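Coenzyme PQQ synthesis protein B (PDB 4Z7R) adopts a zinc-binding metallo-beta-lactamase fold and may take part in the transport of pyrroloquinoline quinone or its precursor to the periplasm. Local coordinates at residues Leu213-Thr218 against Arg261-Ile266; Arg50-Asn55 against Ile81-Leu86; Thr107-Pro112 against Gln135-Asn140; Val14-Cys19 against Ile266-Pro271. One frame throughout, in Å; residues are numbered along the deposited sequence.

How the contacts relate
From the N terminus, residues 14-19 open the longest loop, which contact 4 closes at 266-271 through a shared zinc ion. The other three contacts lie within that span and follow one another without crossing. Contact 2 closes first (50-55 with 81-86), then contact 3 (107-112 with 135-140); both belong to one sheet, where the neighbouring strands 81-85 and 106-110 join them, as V84 O to Y109 N at 2.7 Å indicates. Contact 1 (213-218 with 261-266) pairs strands of the second sheet and holds a ligand of another zinc ion. It shares I266 with contact 4, and T218 O lies 3.1 Å from N267 N, a probable hydrogen bond.

Contact 1 of 4, residues Leu213-Thr218 against Arg261-Ile266; sequences LLFDGT and RVFVHI. With ZN (zinc ion), chain D.
T218 OG1 is held by two groups, H265 across the contact and D216 two residues earlier in its own segment: H265 ND1 donates to T218 OG1 at 2.8 Å, and T218 OG1 in turn donates to D216 OD1 at 2.7 Å. The hydroxyl oxygen sits close to the imidazole plane (15° out of it), which limits how the ring can turn. D216 OD1 also accepts from T218 N, 3.0 Å away, closing an Asx turn; its other oxygen, OD2, is bonded to H240 ND1 and C196 N. H265 is a first-shell ligand, its NE2 binding the zinc ion at 2.1 Å together with D92 and two waters. T218 and D216 form the second shell, T218 OG1 holding the ND1 side of the ring and D216 OD1 holding T218. H265 CG, anti to the backbone N (chi1 -164°), places the ring beside T218.

Behind this site strands 213-216 and 261-264 run parallel, with axes 37° apart, in one of the two sheets of the metallo-beta-lactamase fold, and the zinc ligand follows directly on the C-terminal end of its strand. V262 N to L213 O, F215 N to V262 O, V264 N to F215 O and G217 N to V264 O make the ladder. On the face carrying L214, its CD1 packs on V262 CB (3.9 Å) and its CG meets V264 CG1 obliquely. On the face carrying F215, F263 CE1 approaches the edge of the F215 ring at 4.3 Å. G217 CA comes obliquely to the F263 ring, 3.5 Å from CD1, and that ring stacks with W288 of the adjoining strand 288-290.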
# COMPACT_ATOMS: atom_id res chain seq x y z
N LEU A 213 2.72 -10.12 -24.76
CA LEU A 213 1.46 -10.24 -24.05
C LEU A 213 1.71 -10.45 -22.56
O LEU A 213 2.40 -11.38 -22.17
CB LEU A 213 0.62 -11.41 -24.60
CG LEU A 213 -0.60 -11.76 -23.75
CD1 LEU A 213 -1.63 -10.63 -23.76
CD2 LEU A 213 -1.23 -13.07 -24.21
N LEU A 214 1.16 -9.56 -21.75
CA LEU A 214 1.19 -9.74 -20.31
C LEU A 214 -0.23 -10.09 -19.87
O LEU A 214 -1.15 -9.28 -20.01
CB LEU A 214 1.70 -8.48 -19.60
CG LEU A 214 3.22 -8.31 -19.46
CD1 LEU A 214 3.95 -8.42 -20.79
CD2 LEU A 214 3.54 -6.99 -18.77
N PHE A 215 -0.40 -11.31 -19.37
CA PHE A 215 -1.73 -11.89 -19.22
C PHE A 215 -2.01 -12.50 -17.85
O PHE A 215 -1.10 -13.01 -17.18
CB PHE A 215 -1.94 -12.94 -20.31
CG PHE A 215 -3.36 -13.44 -20.41
CD1 PHE A 215 -4.31 -12.71 -21.11
CD2 PHE A 215 -3.73 -14.63 -19.82
CE1 PHE A 215 -5.62 -13.16 -21.20
CE2 PHE A 215 -5.04 -15.09 -19.91
CZ PHE A 215 -5.98 -14.35 -20.61
N ASP A 216 -3.27 -12.41 -17.45
CA ASP A 216 -3.83 -13.05 -16.25
C ASP A 216 -3.22 -14.43 -16.01
O ASP A 216 -3.45 -15.36 -16.78
CB ASP A 216 -5.35 -13.14 -16.39
CG ASP A 216 -6.06 -13.54 -15.11
OD1 ASP A 216 -5.48 -14.24 -14.25
OD2 ASP A 216 -7.24 -13.15 -14.97
N GLY A 217 -2.45 -14.55 -14.93
CA GLY A 217 -1.88 -15.82 -14.52
C GLY A 217 -2.25 -16.17 -13.09
O GLY A 217 -1.48 -16.81 -12.38
N THR A 218 -3.44 -15.73 -12.67
CA THR A 218 -3.87 -15.87 -11.28
C THR A 218 -3.82 -17.31 -10.77
O THR A 218 -3.27 -17.57 -9.70
CB THR A 218 -5.29 -15.32 -11.09
OG1 THR A 218 -5.36 -13.99 -11.61
CG2 THR A 218 -5.67 -15.31 -9.62
N ARG A 261 5.35 -14.18 -24.37
CA ARG A 261 4.23 -14.48 -23.49
C ARG A 261 4.66 -14.37 -22.03
O ARG A 261 5.59 -15.06 -21.61
CB ARG A 261 3.67 -15.88 -23.76
CG ARG A 261 2.97 -16.05 -25.10
CD ARG A 261 2.78 -17.54 -25.41
NE ARG A 261 1.79 -17.78 -26.46
CZ ARG A 261 2.04 -17.67 -27.77
NH1 ARG A 261 3.25 -17.33 -28.18
NH2 ARG A 261 1.08 -17.92 -28.65
N VAL A 262 4.00 -13.51 -21.27
CA VAL A 262 4.34 -13.31 -19.87
C VAL A 262 3.11 -13.35 -18.97
O VAL A 262 2.13 -12.63 -19.21
CB VAL A 262 5.07 -11.96 -19.64
CG1 VAL A 262 5.50 -11.83 -18.18
CG2 VAL A 262 6.27 -11.83 -20.57
N PHE A 263 3.15 -14.19 -17.94
CA PHE A 263 2.08 -14.22 -16.96
C PHE A 263 2.31 -13.18 -15.87
O PHE A 263 3.40 -13.11 -15.31
CB PHE A 263 1.96 -15.61 -16.32
CG PHE A 263 1.22 -16.61 -17.15
CD1 PHE A 263 -0.09 -16.38 -17.52
CD2 PHE A 263 1.83 -17.79 -17.55
CE1 PHE A 263 -0.79 -17.30 -18.28
CE2 PHE A 263 1.14 -18.72 -18.30
CZ PHE A 263 -0.17 -18.47 -18.67
N VAL A 264 1.29 -12.38 -15.59
CA VAL A 264 1.31 -11.48 -14.44
C VAL A 264 0.08 -11.75 -13.58
O VAL A 264 -0.71 -12.64 -13.90
CB VAL A 264 1.34 -10.00 -14.88
CG1 VAL A 264 2.59 -9.71 -15.69
CG2 VAL A 264 0.09 -9.65 -15.68
N HIS A 265 -0.08 -10.98 -12.51
CA HIS A 265 -1.23 -11.10 -11.62
C HIS A 265 -1.36 -12.52 -11.08
O HIS A 265 -2.45 -13.10 -11.07
CB HIS A 265 -2.52 -10.69 -12.34
CG HIS A 265 -3.67 -10.43 -11.43
ND1 HIS A 265 -4.50 -11.43 -10.97
CD2 HIS A 265 -4.15 -9.27 -10.91
CE1 HIS A 265 -5.43 -10.90 -10.20
NE2 HIS A 265 -5.24 -9.60 -10.14
N ILE A 266 -0.24 -13.09 -10.65
CA ILE A 266 -0.20 -14.47 -10.16
C ILE A 266 -0.53 -14.55 -8.66
O ILE A 266 0.12 -13.91 -7.85
CB ILE A 266 1.17 -15.09 -10.42
CG1 ILE A 266 1.52 -14.96 -11.91
CG2 ILE A 266 1.19 -16.55 -9.99
CD1 ILE A 266 2.99 -15.07 -12.22
ZN ZN D . -6.37 -8.40 -8.82
O HOH W 1 -6.86 -9.99 -7.29
O HOH W 2 -7.43 -7.29 -10.16

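Contact 2 of 4, residues Arg50-Asn55 against Ile81-Leu86; sequences RWLLLN and IHAVLL
W51 O, A83 O, L53 O and L85 O each take a backbone N-H across this parallel pair, and these four bonds define the register. H82 N reaches W51 O, L53 N reaches A83 O, L85 N reaches L53 O at 2.7 Å, and N55 N reaches L85 O at 2.6 Å. W51 bridges I81 whereas L52 bridges A83; the register thus slips by one residue, a beta bulge. H82 is the extra residue, without a bridge to segment 50-55, though its N still bonds W51 O.

Apolar contacts divide between the two faces of the sheet. On the face of L52 and L54, L52 CD1 is the main probe: it touches A83 CB at 3.7 Å and L85 CB. CG is placed anti to the backbone N (chi1 166°), and chi2 (72°) turns CD1 to the partner strand. Further along, L54 and L85 lie side by side, their CD2 methyls 3.9 Å apart. On the opposite face L53 CB rests on V84 CG2 (3.9 Å) and, less closely, on I81 CG2.

At the edge of the contact the interaction changes to CH-pi. R50 CG lies over a face of the H82 imidazole, 3.9 Å from its centroid and 30° off the normal. The guanidinium, perpendicular to that ring, belongs elsewhere, since NE forms a salt bridge with D47. At the other end N55 OD1 approaches L86 CA at 3.4 Å while accepting from T87 N.

Strand 51-54, helix 60-66 and strand 81-85 make a beta-alpha-beta unit, and this contact is its parallel strand pair, a building block of the metallo-beta-lactamase fold.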
# COMPACT_ATOMS: atom_id res chain seq x y z
N ARG A 50 9.35 9.55 -19.45
CA ARG A 50 7.96 9.88 -19.18
C ARG A 50 7.14 8.60 -19.17
O ARG A 50 7.10 7.88 -20.17
CB ARG A 50 7.43 10.87 -20.22
CG ARG A 50 8.12 12.23 -20.18
CD ARG A 50 7.72 13.08 -21.37
NE ARG A 50 8.20 12.50 -22.63
CZ ARG A 50 8.02 13.06 -23.82
NH1 ARG A 50 7.38 14.22 -23.93
NH2 ARG A 50 8.49 12.47 -24.91
N TRP A 51 6.48 8.32 -18.05
CA TRP A 51 5.87 7.02 -17.85
C TRP A 51 4.36 7.04 -17.64
O TRP A 51 3.81 7.97 -17.05
CB TRP A 51 6.52 6.31 -16.66
CG TRP A 51 7.97 6.03 -16.86
CD1 TRP A 51 9.01 6.90 -16.71
CD2 TRP A 51 8.55 4.78 -17.25
NE1 TRP A 51 10.20 6.27 -16.99
CE2 TRP A 51 9.94 4.97 -17.32
CE3 TRP A 51 8.02 3.51 -17.55
CZ2 TRP A 51 10.82 3.94 -17.67
CZ3 TRP A 51 8.89 2.50 -17.91
CH2 TRP A 51 10.28 2.72 -17.96
N LEU A 52 3.71 6.00 -18.15
CA LEU A 52 2.31 5.73 -17.85
C LEU A 52 2.24 4.59 -16.84
O LEU A 52 2.82 3.53 -17.07
CB LEU A 52 1.54 5.36 -19.11
CG LEU A 52 0.16 4.73 -18.88
CD1 LEU A 52 -0.84 5.77 -18.39
CD2 LEU A 52 -0.35 4.03 -20.13
N LEU A 53 1.54 4.82 -15.74
CA LEU A 53 1.32 3.77 -14.76
C LEU A 53 0.03 3.03 -15.07
O LEU A 53 -1.04 3.63 -15.17
CB LEU A 53 1.26 4.36 -13.34
CG LEU A 53 1.31 3.37 -12.19
CD1 LEU A 53 2.72 2.86 -12.00
CD2 LEU A 53 0.80 4.01 -10.91
N LEU A 54 0.12 1.71 -15.21
CA LEU A 54 -1.06 0.90 -15.41
C LEU A 54 -1.45 0.23 -14.10
O LEU A 54 -0.75 -0.66 -13.62
CB LEU A 54 -0.85 -0.13 -16.52
CG LEU A 54 -0.89 0.52 -17.92
CD1 LEU A 54 0.51 0.80 -18.44
CD2 LEU A 54 -1.68 -0.33 -18.90
N ASN A 55 -2.55 0.70 -13.53
CA ASN A 55 -3.06 0.31 -12.22
C ASN A 55 -2.18 0.84 -11.08
O ASN A 55 -0.98 1.05 -11.25
CB ASN A 55 -3.26 -1.22 -12.14
CG ASN A 55 -4.33 -1.72 -13.08
OD1 ASN A 55 -5.42 -1.14 -13.17
ND2 ASN A 55 -4.04 -2.80 -13.80
N ILE A 81 6.12 9.80 -13.42
CA ILE A 81 4.77 9.31 -13.67
C ILE A 81 3.90 10.45 -14.19
O ILE A 81 3.59 11.38 -13.45
CB ILE A 81 4.14 8.70 -12.40
CG1 ILE A 81 5.00 7.53 -11.90
CG2 ILE A 81 2.72 8.23 -12.68
CD1 ILE A 81 4.55 6.96 -10.57
N HIS A 82 3.52 10.36 -15.46
CA HIS A 82 2.72 11.40 -16.10
C HIS A 82 1.23 11.08 -16.08
O HIS A 82 0.40 11.98 -16.09
CB HIS A 82 3.17 11.61 -17.54
CG HIS A 82 4.34 12.53 -17.69
ND1 HIS A 82 5.40 12.53 -16.82
CD2 HIS A 82 4.61 13.48 -18.61
CE1 HIS A 82 6.28 13.44 -17.19
NE2 HIS A 82 5.83 14.03 -18.28
N ALA A 83 0.90 9.79 -16.06
CA ALA A 83 -0.49 9.38 -16.12
C ALA A 83 -0.71 8.02 -15.48
O ALA A 83 0.20 7.21 -15.37
CB ALA A 83 -0.98 9.37 -17.56
N VAL A 84 -1.95 7.78 -15.04
CA VAL A 84 -2.32 6.48 -14.49
C VAL A 84 -3.56 5.97 -15.21
O VAL A 84 -4.52 6.72 -15.43
CB VAL A 84 -2.59 6.56 -12.97
CG1 VAL A 84 -2.98 5.18 -12.43
CG2 VAL A 84 -1.36 7.08 -12.25
N LEU A 85 -3.52 4.71 -15.61
CA LEU A 85 -4.66 4.06 -16.24
C LEU A 85 -5.11 2.87 -15.40
O LEU A 85 -4.29 2.05 -14.99
CB LEU A 85 -4.31 3.62 -17.67
CG LEU A 85 -5.24 2.61 -18.34
CD1 LEU A 85 -6.60 3.23 -18.62
CD2 LEU A 85 -4.61 2.08 -19.62
N LEU A 86 -6.41 2.78 -15.15
CA LEU A 86 -6.99 1.64 -14.43
C LEU A 86 -7.64 0.65 -15.39
O LEU A 86 -8.42 1.04 -16.25
CB LEU A 86 -8.01 2.12 -13.40
CG LEU A 86 -7.56 3.24 -12.46
CD1 LEU A 86 -8.74 3.72 -11.62
CD2 LEU A 86 -6.42 2.76 -11.59

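Contact 3 of 4, residues Thr107-Pro112 against Gln135-Asn140; sequences TLYATP and QTIALN
Y109, Q135 and I137 make the close-packed part of this contact. The edge of the Y109 ring meets the buried I137: CD1 is 3.7 Å from I137 CG1, which lies near the ring plane. The neighbouring ring atom, Y109 CE1, lies 3.8 Å from Q135 CG, approached obliquely. Q135 CG is anti to the backbone N (chi1 177°), and the chain then bends at chi2 (62°), which takes CD away from the straight course. NE2 ends on T136 O at 2.9 Å, the donor lying in the carbonyl plane on a lone pair, so the amide is tied back to its own strand. T107 CG2 rests against Q135 CB at 3.9 Å and over the rim of one face of the Y109 ring.

The backbone ladder is uneven. Q135 N to L108 O and I137 N to A110 O are both 2.8 Å, whereas A110 N to Q135 O stretches to 3.4 Å and is weak. Past A110 conventional hydrogen bonds give way to C-H...O contact. I137 O, buried and without a hydrogen-bond partner, is met by T111 CA at 3.2 Å, and P112 CD touches it as well. Both flanks reach solvent; the looser packing is where P112 crosses T136 at about a right angle and T111 CG2 barely meets L139 CD2.

Strands 106-110 and 132-136 flank helix 112-119 in sequence as a beta-alpha-beta unit. T111 is at the N-cap of that helix; its OG1 bonds E176 O and makes a weak bond with I114 N. L115 of the helix covers L108, A110 and T136, while strand 81-85 pairs with the far side of strand 106-110.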
# COMPACT_ATOMS: atom_id res chain seq x y z
N THR A 107 -2.73 12.79 -15.06
CA THR A 107 -4.07 12.49 -15.56
C THR A 107 -4.43 11.05 -15.24
O THR A 107 -3.69 10.12 -15.56
CB THR A 107 -4.20 12.74 -17.07
OG1 THR A 107 -3.86 14.10 -17.38
CG2 THR A 107 -5.63 12.48 -17.52
N LEU A 108 -5.58 10.87 -14.59
CA LEU A 108 -6.09 9.54 -14.29
C LEU A 108 -7.10 9.11 -15.35
O LEU A 108 -8.12 9.77 -15.56
CB LEU A 108 -6.73 9.53 -12.90
CG LEU A 108 -7.40 8.23 -12.44
CD1 LEU A 108 -6.39 7.10 -12.40
CD2 LEU A 108 -8.03 8.44 -11.07
N TYR A 109 -6.81 7.99 -16.01
CA TYR A 109 -7.66 7.46 -17.08
C TYR A 109 -8.37 6.18 -16.66
O TYR A 109 -7.77 5.30 -16.03
CB TYR A 109 -6.84 7.17 -18.34
CG TYR A 109 -6.18 8.36 -18.98
CD1 TYR A 109 -6.85 9.11 -19.95
CD2 TYR A 109 -4.89 8.72 -18.65
CE1 TYR A 109 -6.23 10.19 -20.56
CE2 TYR A 109 -4.27 9.80 -19.26
CZ TYR A 109 -4.94 10.53 -20.21
OH TYR A 109 -4.33 11.61 -20.80
N ALA A 110 -9.64 6.07 -17.03
CA ALA A 110 -10.41 4.84 -16.86
C ALA A 110 -11.69 4.91 -17.68
O ALA A 110 -12.03 5.96 -18.21
CB ALA A 110 -10.73 4.59 -15.39
N THR A 111 -12.37 3.78 -17.82
CA THR A 111 -13.68 3.78 -18.46
C THR A 111 -14.64 4.59 -17.59
O THR A 111 -14.38 4.78 -16.40
CB THR A 111 -14.22 2.35 -18.66
OG1 THR A 111 -14.40 1.72 -17.38
CG2 THR A 111 -13.25 1.54 -19.50
N PRO A 112 -15.76 5.08 -18.17
CA PRO A 112 -16.70 5.87 -17.37
C PRO A 112 -17.20 5.13 -16.13
O PRO A 112 -17.32 5.74 -15.07
CB PRO A 112 -17.85 6.13 -18.35
CG PRO A 112 -17.19 6.13 -19.69
CD PRO A 112 -16.14 5.05 -19.60
N GLN A 135 -9.99 11.68 -16.48
CA GLN A 135 -10.44 11.63 -17.86
C GLN A 135 -10.98 10.25 -18.21
O GLN A 135 -10.26 9.26 -18.16
CB GLN A 135 -9.28 11.98 -18.81
CG GLN A 135 -9.63 11.89 -20.28
CD GLN A 135 -10.73 12.85 -20.67
OE1 GLN A 135 -10.57 14.07 -20.56
NE2 GLN A 135 -11.85 12.32 -21.14
N THR A 136 -12.27 10.19 -18.55
CA THR A 136 -12.87 8.93 -18.97
C THR A 136 -12.45 8.57 -20.39
O THR A 136 -12.24 9.45 -21.23
CB THR A 136 -14.42 8.98 -18.90
OG1 THR A 136 -14.90 10.04 -19.73
CG2 THR A 136 -14.88 9.20 -17.47
N ILE A 137 -12.33 7.28 -20.64
CA ILE A 137 -12.01 6.78 -21.97
C ILE A 137 -13.04 5.72 -22.31
O ILE A 137 -13.41 4.91 -21.46
CB ILE A 137 -10.58 6.20 -22.04
CG1 ILE A 137 -9.55 7.26 -21.63
CG2 ILE A 137 -10.27 5.68 -23.44
CD1 ILE A 137 -9.42 8.41 -22.62
N ALA A 138 -13.49 5.69 -23.56
CA ALA A 138 -14.53 4.76 -23.98
C ALA A 138 -13.92 3.47 -24.50
O ALA A 138 -12.75 3.45 -24.87
CB ALA A 138 -15.42 5.39 -25.04
N LEU A 139 -14.70 2.39 -24.49
CA LEU A 139 -14.25 1.14 -25.09
C LEU A 139 -13.87 1.39 -26.55
O LEU A 139 -14.54 2.15 -27.24
CB LEU A 139 -15.32 0.06 -24.99
CG LEU A 139 -15.69 -0.38 -23.56
CD1 LEU A 139 -16.80 -1.41 -23.57
CD2 LEU A 139 -14.46 -0.91 -22.84
N ASN A 140 -12.79 0.75 -26.98
CA ASN A 140 -12.26 0.83 -28.35
C ASN A 140 -11.65 2.18 -28.71
O ASN A 140 -11.18 2.37 -29.83
CB ASN A 140 -13.34 0.47 -29.38
CG ASN A 140 -13.91 -0.92 -29.16
OD1 ASN A 140 -13.26 -1.79 -28.58
ND2 ASN A 140 -15.13 -1.13 -29.65

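Contact 4 of 4, residues Val14-Cys19 against Ile266-Pro271; sequences VPQWNC and INNTNP. With ZN (zinc ion), chain C.
N268 holds its CG between the backbone N and the carbonyl carbon (chi1 68°), and chi2 (86°) turns OD1 to a zinc ion; C19 reaches the same metal by setting SG anti to its backbone N (chi1 -172°). The zinc ion is bound by C19 SG at 2.3 Å and by N268 OD1 at 2.1 Å, with the two donor atoms 3.5 Å from one another. C21 and C24, spaced as a CxxC pair, complete the set of three cysteine sulfurs and one asparagine amide oxygen, consistent with a structural-type zinc site, separate from the zinc ion of D92 and H265. The segments share no hydrogen bond and bury only 212 Å², so the metal joins the two loops.

The other branch of N268 faces Q16. N268 ND2 lies 3.2 Å from Q16 OE1, but the angle is poor for a hydrogen bond. Q16 instead uses its NE2 to bond N18 OD1 at 3.0 Å, which braces the type I turn from Q16 to C19. Apolar contact comes from V14, whose CG2 meets N268 CA at 3.8 Å. The second loop is itself folded as a type I turn from N267 to N270, with N267 ND2 bonded to T269 OG1.

The first loop leads into helix 22-29, on which P15 packs, and W17 and N18 bond to E102 of the second subunit. The other loop follows strand 260-264 and precedes helix 278-285, with N267 and T269 lying against helix 224-228.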
# COMPACT_ATOMS: atom_id res chain seq x y z
N VAL A 14 2.64 -11.60 -2.63
CA VAL A 14 3.34 -12.79 -2.15
C VAL A 14 4.46 -12.34 -1.21
O VAL A 14 5.38 -11.65 -1.64
CB VAL A 14 3.93 -13.63 -3.30
CG1 VAL A 14 4.51 -14.92 -2.75
CG2 VAL A 14 2.86 -13.94 -4.35
N PRO A 15 4.38 -12.72 0.07
CA PRO A 15 3.28 -13.48 0.67
C PRO A 15 2.05 -12.61 0.92
O PRO A 15 2.14 -11.38 0.84
CB PRO A 15 3.87 -13.97 1.99
CG PRO A 15 4.81 -12.88 2.37
CD PRO A 15 5.41 -12.38 1.07
N GLN A 16 0.93 -13.25 1.22
CA GLN A 16 -0.27 -12.53 1.63
C GLN A 16 -0.27 -12.42 3.15
O GLN A 16 0.12 -13.36 3.84
CB GLN A 16 -1.52 -13.23 1.11
CG GLN A 16 -2.83 -12.60 1.53
CD GLN A 16 -4.01 -13.25 0.84
OE1 GLN A 16 -4.08 -13.28 -0.39
NE2 GLN A 16 -4.91 -13.82 1.62
N TRP A 17 -0.69 -11.26 3.66
CA TRP A 17 -0.46 -10.91 5.06
C TRP A 17 -1.04 -11.90 6.06
O TRP A 17 -0.53 -12.03 7.17
CB TRP A 17 -1.02 -9.51 5.34
CG TRP A 17 -2.51 -9.45 5.40
CD1 TRP A 17 -3.38 -9.47 4.34
CD2 TRP A 17 -3.32 -9.34 6.58
NE1 TRP A 17 -4.67 -9.39 4.80
CE2 TRP A 17 -4.66 -9.30 6.17
CE3 TRP A 17 -3.03 -9.27 7.95
CZ2 TRP A 17 -5.72 -9.20 7.07
CZ3 TRP A 17 -4.08 -9.16 8.84
CH2 TRP A 17 -5.41 -9.13 8.40
N ASN A 18 -2.11 -12.59 5.68
CA ASN A 18 -2.74 -13.56 6.57
C ASN A 18 -2.71 -14.98 6.02
O ASN A 18 -3.55 -15.81 6.37
CB ASN A 18 -4.19 -13.15 6.86
CG ASN A 18 -5.07 -13.26 5.63
OD1 ASN A 18 -4.59 -13.16 4.50
ND2 ASN A 18 -6.36 -13.46 5.84
N CYS A 19 -1.75 -15.26 5.14
CA CYS A 19 -1.68 -16.59 4.55
C CYS A 19 -0.42 -17.35 4.94
O CYS A 19 0.67 -16.79 4.94
CB CYS A 19 -1.76 -16.49 3.02
SG CYS A 19 -1.91 -18.10 2.22
N ILE A 266 -0.24 -13.09 -10.65
CA ILE A 266 -0.20 -14.47 -10.16
C ILE A 266 -0.53 -14.55 -8.66
O ILE A 266 0.12 -13.91 -7.85
CB ILE A 266 1.17 -15.09 -10.42
CG1 ILE A 266 1.52 -14.96 -11.91
CG2 ILE A 266 1.19 -16.55 -9.99
CD1 ILE A 266 2.99 -15.07 -12.22
N ASN A 267 -1.53 -15.36 -8.31
CA ASN A 267 -1.93 -15.46 -6.91
C ASN A 267 -0.91 -16.22 -6.08
O ASN A 267 -0.18 -17.07 -6.61
CB ASN A 267 -3.30 -16.12 -6.77
CG ASN A 267 -3.95 -15.82 -5.43
OD1 ASN A 267 -4.06 -14.66 -5.04
ND2 ASN A 267 -4.38 -16.86 -4.72
N ASN A 268 -0.86 -15.93 -4.79
CA ASN A 268 0.11 -16.56 -3.89
C ASN A 268 -0.03 -18.08 -3.85
O ASN A 268 0.89 -18.78 -3.43
CB ASN A 268 -0.03 -16.00 -2.48
CG ASN A 268 -1.34 -16.39 -1.81
OD1 ASN A 268 -1.44 -17.46 -1.21
ND2 ASN A 268 -2.34 -15.53 -1.92
N THR A 269 -1.18 -18.59 -4.29
CA THR A 269 -1.45 -20.03 -4.27
C THR A 269 -1.02 -20.75 -5.54
O THR A 269 -1.24 -21.96 -5.68
CB THR A 269 -2.95 -20.29 -4.05
OG1 THR A 269 -3.70 -19.57 -5.04
CG2 THR A 269 -3.38 -19.82 -2.67
N ASN A 270 -0.40 -20.04 -6.47
CA ASN A 270 -0.03 -20.63 -7.75
C ASN A 270 1.37 -21.23 -7.71
O ASN A 270 2.35 -20.51 -7.48
CB ASN A 270 -0.14 -19.59 -8.87
CG ASN A 270 -0.09 -20.20 -10.26
OD1 ASN A 270 0.57 -21.22 -10.48
ND2 ASN A 270 -0.80 -19.59 -11.20
N PRO A 271 1.48 -22.55 -7.94
CA PRO A 271 2.76 -23.26 -7.83
C PRO A 271 3.82 -22.85 -8.87
O PRO A 271 4.97 -23.25 -8.72
CB PRO A 271 2.38 -24.73 -8.02
CG PRO A 271 1.00 -24.75 -8.55
CD PRO A 271 0.35 -23.45 -8.20
ZN ZN C . -0.41 -18.16 0.47